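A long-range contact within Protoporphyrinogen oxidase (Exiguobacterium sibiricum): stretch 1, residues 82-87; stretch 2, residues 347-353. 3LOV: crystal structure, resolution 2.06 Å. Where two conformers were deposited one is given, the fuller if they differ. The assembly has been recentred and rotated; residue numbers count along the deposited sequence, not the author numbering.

Stretch 1 (82-87) LVRNNT
Stretch 2, residues 347-353: DQKWNHS

A strand end and the loop after it dock against the end of a helix and the residues that follow, with N86 bonding to the chain as the helix ends and W350 packing against V83 to N85; the contact buries 373 Å² in all. Residues 82-84 are extended (V83 phi/psi -130/154, R84 -106/155), and the loop N85 to T87 stays open (-74/145, -80/141, -109/142). The helix runs through K349 (-84/-37); W350 breaks it at -122/112, and N351 to S353 return to helical angles. The two chains run in roughly opposite directions. The register is set at N86 and K349, whose CA atoms lie 4.8 Å apart. There N86 N donates to K349 O at 2.9 Å, nearly straight at 174°, and N85 CA adds a CH...O contact to K349 O at 3.6 Å. K349 is extended (chi1-chi4 all t), its CA-to-CB bond directed away. The CA-to-CB bond of N86 points toward stretch 2, and with chi1 -68° (m) and chi2 -38° ND2 donates to both Q348 O (3.2 Å) and N351 OD1 (2.8 Å). N351 (chi1 -74°, m; chi2 -12°) starts sideways, but its end comes nearer to meet this donor. One water extends the polar link, donating to R84 O (2.8 Å) and accepting from N351 N (3.1 Å). W350 has its CA-to-CB bond directed away, yet chi1 -56° (m) and chi2 105° bring the indole back to V83, R84 and N85. N85 (chi1 72°, p; chi2 -76°) lies over one face: N85 CB is 3.9 Å from the centroid of the W350 six-membered ring, 24° off the normal, a CH-pi contact. V83 O meets the ring edge, 4.0 Å from W350 CZ3. V83 (chi1 -75°, m) has CA-to-CB pointing toward stretch 2; its CG2 makes apolar contact with W350 CZ3 at 4.2 Å and reaches H352 ND1 at 3.8 Å, with H352 at chi1 75° (p), chi2 -81°.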

# COMPACT_ATOMS: atom_id res chain seq x y z
N LEU A 82 -2.58 -9.90 -17.37
CA LEU A 82 -1.72 -9.95 -16.20
C LEU A 82 -0.27 -9.95 -16.66
O LEU A 82 0.11 -10.72 -17.55
CB LEU A 82 -1.99 -11.19 -15.35
CG LEU A 82 -3.21 -11.18 -14.43
CD1 LEU A 82 -3.62 -12.54 -13.95
CD2 LEU A 82 -2.97 -10.27 -13.23
N VAL A 83 0.54 -9.10 -16.05
CA VAL A 83 1.94 -9.08 -16.30
C VAL A 83 2.63 -9.11 -14.95
O VAL A 83 2.06 -8.73 -13.92
CB VAL A 83 2.33 -7.87 -17.15
CG1 VAL A 83 1.91 -8.12 -18.65
CG2 VAL A 83 1.69 -6.55 -16.61
N ARG A 84 3.85 -9.63 -14.97
CA ARG A 84 4.73 -9.60 -13.82
C ARG A 84 5.84 -8.57 -13.98
O ARG A 84 6.21 -8.18 -15.10
CB ARG A 84 5.37 -10.95 -13.66
CG ARG A 84 4.41 -12.05 -13.40
CD ARG A 84 5.21 -13.27 -13.02
NE ARG A 84 4.38 -14.43 -13.11
CZ ARG A 84 3.64 -14.92 -12.12
NH1 ARG A 84 3.61 -14.32 -10.92
NH2 ARG A 84 2.92 -16.00 -12.35
N ASN A 85 6.34 -8.13 -12.84
CA ASN A 85 7.43 -7.21 -12.80
C ASN A 85 8.75 -7.88 -13.17
O ASN A 85 8.97 -9.03 -12.83
CB ASN A 85 7.54 -6.54 -11.44
CG ASN A 85 8.02 -7.45 -10.37
OD1 ASN A 85 7.28 -8.30 -9.86
ND2 ASN A 85 9.27 -7.28 -9.99
N ASN A 86 9.60 -7.13 -13.85
CA ASN A 86 10.99 -7.54 -14.11
C ASN A 86 11.82 -7.27 -12.88
O ASN A 86 11.66 -6.22 -12.21
CB ASN A 86 11.58 -6.70 -15.26
CG ASN A 86 10.94 -7.01 -16.59
OD1 ASN A 86 10.64 -8.16 -16.87
ND2 ASN A 86 10.73 -6.00 -17.40
N THR A 87 12.73 -8.18 -12.60
CA THR A 87 13.73 -8.00 -11.55
C THR A 87 15.09 -7.81 -12.23
O THR A 87 15.35 -8.45 -13.25
CB THR A 87 13.75 -9.25 -10.64
OG1 THR A 87 14.16 -10.40 -11.39
CG2 THR A 87 12.36 -9.51 -10.06
N ASP A 347 10.20 1.92 -17.00
CA ASP A 347 10.40 1.17 -18.26
C ASP A 347 11.27 -0.07 -18.08
O ASP A 347 11.22 -0.98 -18.88
CB ASP A 347 10.99 2.08 -19.34
CG ASP A 347 12.35 2.62 -18.94
OD1 ASP A 347 12.41 3.49 -18.05
OD2 ASP A 347 13.35 2.15 -19.51
N GLN A 348 12.10 -0.11 -17.04
CA GLN A 348 12.83 -1.33 -16.67
C GLN A 348 11.98 -2.34 -15.88
O GLN A 348 12.18 -3.54 -15.99
CB GLN A 348 14.07 -1.01 -15.82
CG GLN A 348 15.05 -0.04 -16.44
CD GLN A 348 15.70 -0.62 -17.65
OE1 GLN A 348 15.38 -0.23 -18.77
NE2 GLN A 348 16.61 -1.58 -17.44
N LYS A 349 11.06 -1.86 -15.06
CA LYS A 349 10.31 -2.75 -14.15
C LYS A 349 9.13 -3.35 -14.92
O LYS A 349 8.82 -4.51 -14.73
CB LYS A 349 9.85 -1.96 -12.92
CG LYS A 349 9.04 -2.75 -11.88
CD LYS A 349 8.76 -1.89 -10.64
CE LYS A 349 7.87 -2.58 -9.62
NZ LYS A 349 7.19 -1.59 -8.77
N TRP A 350 8.51 -2.56 -15.79
CA TRP A 350 7.34 -2.99 -16.58
C TRP A 350 7.55 -2.87 -18.10
O TRP A 350 7.62 -1.77 -18.64
CB TRP A 350 6.07 -2.18 -16.20
CG TRP A 350 5.78 -2.27 -14.78
CD1 TRP A 350 5.98 -1.29 -13.85
CD2 TRP A 350 5.25 -3.40 -14.08
NE1 TRP A 350 5.63 -1.75 -12.60
CE2 TRP A 350 5.19 -3.04 -12.71
CE3 TRP A 350 4.85 -4.68 -14.46
CZ2 TRP A 350 4.70 -3.90 -11.74
CZ3 TRP A 350 4.35 -5.54 -13.46
CH2 TRP A 350 4.30 -5.14 -12.13
N ASN A 351 7.61 -4.02 -18.77
CA ASN A 351 7.75 -4.06 -20.22
C ASN A 351 6.65 -3.27 -20.92
O ASN A 351 6.93 -2.61 -21.88
CB ASN A 351 7.80 -5.51 -20.72
CG ASN A 351 9.14 -6.19 -20.42
OD1 ASN A 351 10.11 -5.54 -20.06
ND2 ASN A 351 9.20 -7.50 -20.62
N HIS A 352 5.43 -3.30 -20.41
CA HIS A 352 4.28 -2.69 -21.10
C HIS A 352 4.10 -1.17 -20.99
O HIS A 352 3.35 -0.56 -21.75
CB HIS A 352 2.98 -3.33 -20.58
CG HIS A 352 2.57 -2.86 -19.21
ND1 HIS A 352 3.12 -3.37 -18.05
CD2 HIS A 352 1.64 -1.96 -18.81
CE1 HIS A 352 2.55 -2.80 -17.00
NE2 HIS A 352 1.64 -1.95 -17.43
N SER A 353 4.75 -0.54 -20.02
CA SER A 353 4.40 0.83 -19.64
C SER A 353 4.89 1.96 -20.56
O SER A 353 4.23 3.00 -20.69
CB SER A 353 4.91 1.07 -18.20
OG SER A 353 6.29 0.73 -18.10
O HOH W 1 6.88 -6.61 -17.26